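Local coordinates for protein apoptosis regulator Bcl-2 homolog (Murid herpesvirus 4, PDB 4MI8) that protects infected host cells against apoptosis and inhibits starvation-induced autophagy, binding host Beclin 1, BAK1 and BAX, at residues W11-T16 / S33-D38; A17-V22 / E114-C119; S73-S78 / F93-Y98. All coordinates share one frame; numbering follows the deposited sequence.

How the interactions relate
Interactions 1 and 2 share helix 8-23: its 11-16 turns meet helix 33-56 and its 17-22 turns meet helix 111-126. Interaction 3 joins helix 68-81 to helix 86-103, with its centre about 19 Å from that of interaction 1 and about 12 Å from that of interaction 2. All three are mainly buried, but interaction 1 lies farthest from the centre of the chain and has an exposed threonine at its margin. Each is apolar across its interface. Their polar surroundings differ: an aspartate-tyrosine hydrogen bond beside interaction 1, a probable asparagine-threonine hydrogen bond joining interactions 1 and 2, and ion pairs plus the bound peptide beside interaction 3.

Interaction 1: W11-T16 / S33-D38; sequences WATLIT and SAVLVD
Leu14 of helix 8-23 presses its two methyl groups onto the aliphatic stem of Asp38, near the start of helix 33-56, and this is the tight part of the contact. Leu14 CD1 lies 3.7 Å from Asp38 CB, and Leu14 CD2 is 3.9 Å from the same carbon, so the forked end of the leucine straddles one methylene. The two side chains cross at about a right angle. With CG anti to the backbone N (chi1 -180°), Leu14 swings its tip closer to the second helix than its CB direction alone would suggest. Leu14 CD2 also sits 3.7 Å above one face of the Trp11 ring, offset toward the rim, so the leucine also packs on a ring of its own helix.

The other side is looser. Leu14 CD1 is 4.4 Å from Val35 CG1, although Leu14 and Val35 have the nearest backbones, with CA atoms 6.4 Å apart. Farther out, Thr13 CG2 touches Val35 CG2 at 4.2 Å; Thr13 is exposed, so the contact grades from a buried leucine to a solvent-facing margin. The axes of the two segments approach to 9.8 Å and cross at -68°, a steep angle consistent with a small patch of 170 Å² summed over both sides. Val39 and Ile42 of helix 33-56 and Leu135 add to the apolar surroundings of Leu14.

Asp38 brings a carboxylate into a buried position, but its stem, not its oxygens, meets the leucine. OD2 is hydrogen-bonded to Tyr10 OH, just ahead of the first segment. The chemistry thus divides along one side chain: the methylene of Asp38 contributes van der Waals packing, while its carboxylate supplies a directional tie back to helix 8-23.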
loop_
_atom_site.group_PDB
_atom_site.type_symbol
_atom_site.label_atom_id
_atom_site.label_comp_id
_atom_site.label_asym_id
_atom_site.label_seq_id
_atom_site.Cartn_x
_atom_site.Cartn_y
_atom_site.Cartn_z
ATOM N N TRP A 11 11.665 -7.008 0.073
ATOM C CA TRP A 11 10.531 -6.150 0.094
ATOM C C TRP A 11 10.476 -5.248 -1.087
ATOM O O TRP A 11 9.373 -4.987 -1.570
ATOM C CB TRP A 11 10.523 -5.344 1.370
ATOM C CG TRP A 11 9.744 -6.030 2.472
ATOM C CD1 TRP A 11 10.252 -6.736 3.558
ATOM C CD2 TRP A 11 8.268 -6.120 2.593
ATOM N NE1 TRP A 11 9.217 -7.243 4.341
ATOM C CE2 TRP A 11 8.001 -6.886 3.828
ATOM C CE3 TRP A 11 7.175 -5.606 1.851
ATOM C CZ2 TRP A 11 6.694 -7.134 4.274
ATOM C CZ3 TRP A 11 5.868 -5.880 2.299
ATOM C CH2 TRP A 11 5.634 -6.625 3.478
ATOM N N ALA A 12 11.640 -4.791 -1.591
ATOM C CA ALA A 12 11.702 -4.019 -2.832
ATOM C C ALA A 12 11.121 -4.829 -3.981
ATOM O O ALA A 12 10.387 -4.314 -4.815
ATOM C CB ALA A 12 13.170 -3.618 -3.172
ATOM N N THR A 13 11.493 -6.093 -4.059
ATOM C CA THR A 13 10.921 -7.006 -5.064
ATOM C C THR A 13 9.388 -7.141 -4.922
ATOM O O THR A 13 8.613 -7.071 -5.909
ATOM C CB THR A 13 11.582 -8.399 -4.916
ATOM O OG1 THR A 13 12.927 -8.258 -5.351
ATOM C CG2 THR A 13 10.920 -9.479 -5.770
ATOM N N LEU A 14 8.971 -7.320 -3.673
ATOM C CA LEU A 14 7.595 -7.623 -3.352
ATOM C C LEU A 14 6.740 -6.388 -3.662
ATOM O O LEU A 14 5.635 -6.491 -4.249
ATOM C CB LEU A 14 7.552 -7.948 -1.842
ATOM C CG LEU A 14 6.171 -8.290 -1.349
ATOM C CD1 LEU A 14 5.471 -9.244 -2.362
ATOM C CD2 LEU A 14 6.267 -8.840 0.111
ATOM N N ILE A 15 7.247 -5.198 -3.327
ATOM C CA ILE A 15 6.487 -3.987 -3.638
ATOM C C ILE A 15 6.237 -3.779 -5.144
ATOM O O ILE A 15 5.106 -3.358 -5.625
ATOM C CB ILE A 15 7.147 -2.753 -2.967
ATOM C CG1 ILE A 15 6.956 -2.817 -1.423
ATOM C CG2 ILE A 15 6.467 -1.480 -3.473
ATOM C CD1 ILE A 15 8.027 -2.136 -0.612
ATOM N N THR A 16 7.303 -4.021 -5.927
ATOM C CA THR A 16 7.168 -3.837 -7.359
ATOM C C THR A 16 6.189 -4.898 -7.904
ATOM O O THR A 16 5.367 -4.598 -8.764
ATOM C CB THR A 16 8.514 -4.079 -8.039
ATOM O OG1 THR A 16 9.510 -3.223 -7.468
ATOM C CG2 THR A 16 8.402 -3.846 -9.608
ATOM N N SER A 33 6.430 -17.937 -7.788
ATOM C CA SER A 33 5.344 -18.453 -6.896
ATOM C C SER A 33 5.233 -17.850 -5.513
ATOM O O SER A 33 4.193 -17.374 -5.136
ATOM C CB SER A 33 5.495 -19.963 -6.738
ATOM O OG SER A 33 4.738 -20.518 -7.747
ATOM N N ALA A 34 6.329 -17.888 -4.760
ATOM C CA ALA A 34 6.398 -17.391 -3.371
ATOM C C ALA A 34 6.137 -15.904 -3.321
ATOM O O ALA A 34 5.532 -15.410 -2.373
ATOM C CB ALA A 34 7.776 -17.653 -2.816
ATOM N N VAL A 35 6.624 -15.186 -4.334
ATOM C CA VAL A 35 6.348 -13.782 -4.402
ATOM C C VAL A 35 4.843 -13.622 -4.717
ATOM O O VAL A 35 4.182 -12.745 -4.188
ATOM C CB VAL A 35 7.181 -13.115 -5.503
ATOM C CG1 VAL A 35 6.582 -11.758 -5.860
ATOM C CG2 VAL A 35 8.669 -13.012 -5.081
ATOM N N LEU A 36 4.317 -14.444 -5.620
ATOM C CA LEU A 36 2.909 -14.305 -5.944
ATOM C C LEU A 36 2.027 -14.567 -4.668
ATOM O O LEU A 36 0.940 -13.993 -4.472
ATOM C CB LEU A 36 2.560 -15.306 -7.036
ATOM C CG LEU A 36 1.107 -15.243 -7.480
ATOM C CD1 LEU A 36 0.813 -13.797 -7.921
ATOM C CD2 LEU A 36 0.810 -16.267 -8.583
ATOM N N VAL A 37 2.522 -15.425 -3.793
ATOM C CA VAL A 37 1.814 -15.671 -2.525
ATOM C C VAL A 37 1.721 -14.373 -1.678
ATOM O O VAL A 37 0.630 -14.032 -1.185
ATOM C CB VAL A 37 2.363 -16.908 -1.767
ATOM C CG1 VAL A 37 1.781 -16.994 -0.339
ATOM C CG2 VAL A 37 1.940 -18.131 -2.531
ATOM N N ASP A 38 2.842 -13.696 -1.532
ATOM C CA ASP A 38 2.953 -12.529 -0.657
ATOM C C ASP A 38 2.200 -11.391 -1.251
ATOM O O ASP A 38 1.528 -10.651 -0.538
ATOM C CB ASP A 38 4.418 -12.187 -0.436
ATOM C CG ASP A 38 5.090 -13.185 0.498
ATOM O OD1 ASP A 38 4.402 -13.852 1.319
ATOM O OD2 ASP A 38 6.305 -13.343 0.431
#

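Interaction 2: A17-V22 / E114-C119; sequences AFLKTV and ELLNDC
Within the all-helical Bcl-2 fold, helix 8-23 lies against helix 111-126, and Leu19 carries the contact by reaching for Leu116 and Asn117. The CA atoms of Leu19 and Asn117, the nearest pair of backbones, are 7.1 Å apart, close enough for one leucine to reach across. Leu19 points its CB toward the other helix, and its extended second torsion (chi2 171°) carries CD1 outward until it meets the Asn117 backbone.

Each methyl of Leu19 has its own target. Leu19 CD1 comes within 3.4 Å of Asn117 CA, a tight approach to the main chain, and 3.7 Å from Asn117 CB. The amide end of the asparagine is near the same methyl, with Asn117 OD1 4.0 Å from Leu19 CD1. The other branch, Leu19 CD2, meets Leu116 CD2 at 4.0 Å, methyl to methyl. In both pairs the side chains run at a slant to one another.

The three touching residues are all buried, so the polar amide of Asn117 needs a partner; its ND2 is hydrogen-bonded to Thr16 OG1, one residue before the first segment. This bond ties the amide back to helix 8-23 while its aliphatic stem packs on Leu19. Around the pair, Cys100 of helix 86-103 touches both Leu19 and Leu116, Trp109 lies on Leu19, and Leu72 of helix 68-81 lies on Leu116. The contact therefore belongs to the apolar interior where several helices converge.

One turn of helix 8-23 has an extra internal bond. Ala17 O accepts Thr21 N at 2.9 Å and Thr21 OG1, also at 2.9 Å, from opposite faces of its carbonyl plane. The hydroxyl stands 37° out of that plane, with a C=O...OG1 angle of 142°.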
loop_
_atom_site.group_PDB
_atom_site.type_symbol
_atom_site.label_atom_id
_atom_site.label_comp_id
_atom_site.label_asym_id
_atom_site.label_seq_id
_atom_site.Cartn_x
_atom_site.Cartn_y
_atom_site.Cartn_z
ATOM N N ALA A 17 6.288 -6.147 -7.431
ATOM C CA ALA A 17 5.394 -7.200 -7.940
ATOM C C ALA A 17 3.972 -6.858 -7.496
ATOM O O ALA A 17 3.035 -7.027 -8.284
ATOM C CB ALA A 17 5.842 -8.530 -7.419
ATOM N N PHE A 18 3.833 -6.221 -6.310
ATOM C CA PHE A 18 2.503 -5.812 -5.803
ATOM C C PHE A 18 1.932 -4.779 -6.744
ATOM O O PHE A 18 0.799 -4.952 -7.188
ATOM C CB PHE A 18 2.556 -5.238 -4.411
ATOM C CG PHE A 18 1.254 -4.595 -3.953
ATOM C CD1 PHE A 18 0.180 -5.371 -3.472
ATOM C CD2 PHE A 18 1.079 -3.188 -4.026
ATOM C CE1 PHE A 18 -0.998 -4.736 -3.018
ATOM C CE2 PHE A 18 -0.080 -2.571 -3.575
ATOM C CZ PHE A 18 -1.129 -3.336 -3.075
ATOM N N LEU A 19 2.695 -3.724 -7.043
ATOM C CA LEU A 19 2.213 -2.638 -7.946
ATOM C C LEU A 19 1.947 -3.131 -9.399
ATOM O O LEU A 19 0.967 -2.697 -10.047
ATOM C CB LEU A 19 3.173 -1.467 -7.963
ATOM C CG LEU A 19 3.402 -0.806 -6.587
ATOM C CD1 LEU A 19 4.558 0.219 -6.692
ATOM C CD2 LEU A 19 2.164 -0.044 -6.160
ATOM N N LYS A 20 2.801 -4.004 -9.909
ATOM C CA LYS A 20 2.631 -4.495 -11.297
ATOM C C LYS A 20 1.372 -5.339 -11.333
ATOM O O LYS A 20 0.564 -5.215 -12.283
ATOM C CB LYS A 20 3.838 -5.305 -11.806
ATOM C CG LYS A 20 5.130 -4.509 -11.903
ATOM C CD LYS A 20 6.301 -5.293 -12.532
ATOM C CE LYS A 20 7.461 -4.318 -12.763
ATOM N NZ LYS A 20 8.819 -4.864 -13.216
ATOM N N THR A 21 1.171 -6.161 -10.288
ATOM C CA THR A 21 -0.027 -7.023 -10.222
ATOM C C THR A 21 -1.287 -6.186 -10.192
ATOM O O THR A 21 -2.181 -6.474 -10.947
ATOM C CB THR A 21 -0.027 -8.028 -9.027
ATOM O OG1 THR A 21 1.069 -8.954 -9.108
ATOM C CG2 THR A 21 -1.283 -8.850 -9.013
ATOM N N VAL A 22 -1.391 -5.172 -9.324
ATOM C CA VAL A 22 -2.625 -4.404 -9.216
ATOM C C VAL A 22 -2.770 -3.474 -10.422
ATOM O O VAL A 22 -3.889 -3.043 -10.777
ATOM C CB VAL A 22 -2.772 -3.601 -7.884
ATOM C CG1 VAL A 22 -2.650 -4.513 -6.654
ATOM C CG2 VAL A 22 -1.785 -2.434 -7.807
ATOM N N GLU A 114 6.606 3.770 -12.004
ATOM C CA GLU A 114 7.983 3.601 -11.529
ATOM C C GLU A 114 8.285 4.572 -10.430
ATOM O O GLU A 114 8.977 4.252 -9.512
ATOM C CB GLU A 114 8.999 3.703 -12.685
ATOM C CG GLU A 114 9.139 2.365 -13.440
ATOM C CD GLU A 114 9.832 2.453 -14.821
ATOM O OE1 GLU A 114 10.033 3.579 -15.369
ATOM O OE2 GLU A 114 10.179 1.378 -15.384
ATOM N N LEU A 115 7.702 5.752 -10.518
ATOM C CA LEU A 115 7.827 6.816 -9.513
ATOM C C LEU A 115 7.051 6.477 -8.230
ATOM O O LEU A 115 7.543 6.610 -7.088
ATOM C CB LEU A 115 7.215 8.058 -10.133
ATOM C CG LEU A 115 7.831 9.369 -9.761
ATOM C CD1 LEU A 115 9.208 9.480 -10.450
ATOM C CD2 LEU A 115 6.811 10.412 -10.219
ATOM N N LEU A 116 5.824 6.013 -8.423
ATOM C CA LEU A 116 5.039 5.416 -7.314
ATOM C C LEU A 116 5.840 4.303 -6.597
ATOM O O LEU A 116 5.966 4.300 -5.360
ATOM C CB LEU A 116 3.695 4.899 -7.838
ATOM C CG LEU A 116 2.803 4.340 -6.725
ATOM C CD1 LEU A 116 2.478 5.399 -5.661
ATOM C CD2 LEU A 116 1.573 3.730 -7.390
ATOM N N ASN A 117 6.406 3.392 -7.396
ATOM C CA ASN A 117 7.254 2.310 -6.888
ATOM C C ASN A 117 8.356 2.817 -5.983
ATOM O O ASN A 117 8.440 2.377 -4.838
ATOM C CB ASN A 117 7.801 1.504 -8.036
ATOM C CG ASN A 117 8.398 0.128 -7.604
ATOM O OD1 ASN A 117 8.546 -0.201 -6.446
ATOM N ND2 ASN A 117 8.767 -0.646 -8.568
ATOM N N ASP A 118 9.160 3.779 -6.495
ATOM C CA ASP A 118 10.325 4.332 -5.828
ATOM C C ASP A 118 9.975 4.941 -4.522
ATOM O O ASP A 118 10.582 4.632 -3.481
ATOM C CB ASP A 118 10.998 5.429 -6.688
ATOM C CG ASP A 118 11.740 4.866 -7.873
ATOM O OD1 ASP A 118 11.739 3.618 -8.012
ATOM O OD2 ASP A 118 12.325 5.660 -8.661
ATOM N N CYS A 119 9.024 5.866 -4.599
ATOM C CA CYS A 119 8.472 6.530 -3.429
ATOM C C CYS A 119 8.043 5.485 -2.363
ATOM O O CYS A 119 8.567 5.527 -1.184
ATOM C CB CYS A 119 7.272 7.399 -3.830
ATOM S SG CYS A 119 6.338 8.053 -2.408
#

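Interaction 3: S73-S78 / F93-Y98; sequences SKLFTS and FDVGRY
Apolar packing joins Leu75 and Phe76 of helix 68-81 to Val95 of helix 86-103, the central helix of this Bcl-2 fold. Leu75 and Val95 meet tip to tip: Leu75 CD2 is 4.0 Å from Val95 CG1 and 4.0 Å from Val95 CG2, so a single methyl sits over the valine fork. Phe76 arrives differently, sliding past Val95 in the opposite direction, with Phe76 CE1 4.0 Å from Val95 CG1. Val95 CG1, anti to the backbone N (chi1 167°), is thus shared by both partners. The backbones stand well apart, the nearest CA atoms, those of Phe76 and Val95, being 9.0 Å from each other.

Ionic bonding does not cross between the two segments: it runs within helix 86-103 and out to helix 33-56. Arg97 NH2 forms a salt bridge with Asp94 OD1 at 3.0 Å, meeting its syn side 24° out of the carboxylate plane; the N-H...O angle of 136° makes it a bent bond. Asp94 OD2 takes a salt bridge from Arg50 and a hydrogen bond from Tyr61.

The bound Beclin 1 BH3-derived peptide packs on Leu75 and Val95 and hydrogen-bonds to Ser78, placing this junction at the BH3-binding groove. The apolar side chains that join the helices also meet the peptide, consistent with one surface serving both, whereas the Asp94-Arg97 pair takes no part in the contact with 73-78.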
loop_
_atom_site.group_PDB
_atom_site.type_symbol
_atom_site.label_atom_id
_atom_site.label_comp_id
_atom_site.label_asym_id
_atom_site.label_seq_id
_atom_site.Cartn_x
_atom_site.Cartn_y
_atom_site.Cartn_z
ATOM N N SER A 73 4.201 11.597 -0.216
ATOM C CA SER A 73 5.144 11.359 0.884
ATOM C C SER A 73 4.673 12.022 2.197
ATOM O O SER A 73 5.045 11.608 3.323
ATOM C CB SER A 73 6.560 11.794 0.499
ATOM O OG SER A 73 6.545 13.011 -0.239
ATOM N N LYS A 74 3.809 13.018 2.038
ATOM C CA LYS A 74 3.240 13.758 3.176
ATOM C C LYS A 74 2.146 12.835 3.795
ATOM O O LYS A 74 2.228 12.477 4.989
ATOM C CB LYS A 74 2.703 15.117 2.687
ATOM C CG LYS A 74 2.981 16.346 3.556
ATOM C CD LYS A 74 4.410 16.843 3.431
ATOM C CE LYS A 74 4.473 18.338 3.792
ATOM N NZ LYS A 74 5.795 18.953 4.183
ATOM N N LEU A 75 1.197 12.373 2.966
ATOM C CA LEU A 75 0.268 11.344 3.419
ATOM C C LEU A 75 1.003 10.236 4.147
ATOM O O LEU A 75 0.631 9.921 5.281
ATOM C CB LEU A 75 -0.577 10.743 2.298
ATOM C CG LEU A 75 -1.596 9.649 2.777
ATOM C CD1 LEU A 75 -2.560 10.144 3.863
ATOM C CD2 LEU A 75 -2.355 9.227 1.559
ATOM N N PHE A 76 2.087 9.699 3.543
ATOM C CA PHE A 76 2.745 8.503 4.131
ATOM C C PHE A 76 3.289 8.853 5.485
ATOM O O PHE A 76 3.124 8.089 6.442
ATOM C CB PHE A 76 3.851 7.870 3.260
ATOM C CG PHE A 76 3.352 7.133 2.020
ATOM C CD1 PHE A 76 2.055 6.521 1.962
ATOM C CD2 PHE A 76 4.183 7.003 0.928
ATOM C CE1 PHE A 76 1.645 5.799 0.802
ATOM C CE2 PHE A 76 3.771 6.327 -0.221
ATOM C CZ PHE A 76 2.511 5.708 -0.283
ATOM N N THR A 77 3.950 10.012 5.585
ATOM C CA THR A 77 4.506 10.403 6.881
ATOM C C THR A 77 3.424 10.609 7.989
ATOM O O THR A 77 3.633 10.146 9.122
ATOM C CB THR A 77 5.561 11.567 6.766
ATOM O OG1 THR A 77 5.056 12.585 5.894
ATOM C CG2 THR A 77 6.940 11.041 6.187
ATOM N N SER A 78 2.278 11.244 7.683
ATOM C CA SER A 78 1.204 11.352 8.723
ATOM C C SER A 78 0.685 10.008 9.139
ATOM O O SER A 78 0.567 9.709 10.333
ATOM C CB SER A 78 0.044 12.336 8.410
ATOM O OG SER A 78 -0.579 12.135 7.146
ATOM N N PHE A 93 -0.258 0.314 1.730
ATOM C CA PHE A 93 -0.365 -0.413 0.477
ATOM C C PHE A 93 -1.664 -0.112 -0.202
ATOM O O PHE A 93 -1.721 -0.188 -1.427
ATOM C CB PHE A 93 -0.199 -1.934 0.702
ATOM C CG PHE A 93 1.256 -2.375 0.760
ATOM C CD1 PHE A 93 2.039 -2.385 -0.416
ATOM C CD2 PHE A 93 1.873 -2.735 2.005
ATOM C CE1 PHE A 93 3.381 -2.753 -0.349
ATOM C CE2 PHE A 93 3.276 -3.086 2.061
ATOM C CZ PHE A 93 4.012 -3.096 0.914
ATOM N N ASP A 94 -2.742 0.154 0.545
ATOM C CA ASP A 94 -4.062 0.366 -0.146
ATOM C C ASP A 94 -4.039 1.704 -0.786
ATOM O O ASP A 94 -4.734 1.950 -1.801
ATOM C CB ASP A 94 -5.214 0.391 0.865
ATOM C CG ASP A 94 -6.569 0.303 0.202
ATOM O OD1 ASP A 94 -6.667 -0.337 -0.886
ATOM O OD2 ASP A 94 -7.586 0.821 0.761
ATOM N N VAL A 95 -3.329 2.657 -0.155
ATOM C CA VAL A 95 -3.138 3.945 -0.888
ATOM C C VAL A 95 -2.425 3.736 -2.222
ATOM O O VAL A 95 -2.882 4.250 -3.296
ATOM C CB VAL A 95 -2.420 4.990 -0.037
ATOM C CG1 VAL A 95 -1.968 6.142 -0.930
ATOM C CG2 VAL A 95 -3.336 5.354 1.180
ATOM N N GLY A 96 -1.331 2.961 -2.198
ATOM C CA GLY A 96 -0.595 2.666 -3.464
ATOM C C GLY A 96 -1.494 1.890 -4.444
ATOM O O GLY A 96 -1.401 2.093 -5.660
ATOM N N ARG A 97 -2.351 0.989 -3.944
ATOM C CA ARG A 97 -3.249 0.262 -4.821
ATOM C C ARG A 97 -4.263 1.182 -5.463
ATOM O O ARG A 97 -4.583 1.002 -6.634
ATOM C CB ARG A 97 -3.999 -0.828 -4.072
ATOM C CG ARG A 97 -4.949 -1.613 -4.961
ATOM C CD ARG A 97 -5.632 -2.834 -4.268
ATOM N NE ARG A 97 -6.517 -2.422 -3.173
ATOM C CZ ARG A 97 -7.861 -2.539 -3.212
ATOM N NH1 ARG A 97 -8.479 -3.087 -4.247
ATOM N NH2 ARG A 97 -8.608 -2.192 -2.186
ATOM N N TYR A 98 -4.787 2.150 -4.676
ATOM C CA TYR A 98 -5.729 3.136 -5.190
ATOM C C TYR A 98 -5.040 3.898 -6.332
ATOM O O TYR A 98 -5.595 3.963 -7.422
ATOM C CB TYR A 98 -6.159 4.168 -4.126
ATOM C CG TYR A 98 -7.241 5.119 -4.682
ATOM C CD1 TYR A 98 -8.595 4.739 -4.655
ATOM C CD2 TYR A 98 -6.921 6.373 -5.266
ATOM C CE1 TYR A 98 -9.604 5.557 -5.180
ATOM C CE2 TYR A 98 -7.931 7.209 -5.785
ATOM C CZ TYR A 98 -9.275 6.783 -5.729
ATOM O OH TYR A 98 -10.339 7.528 -6.220
#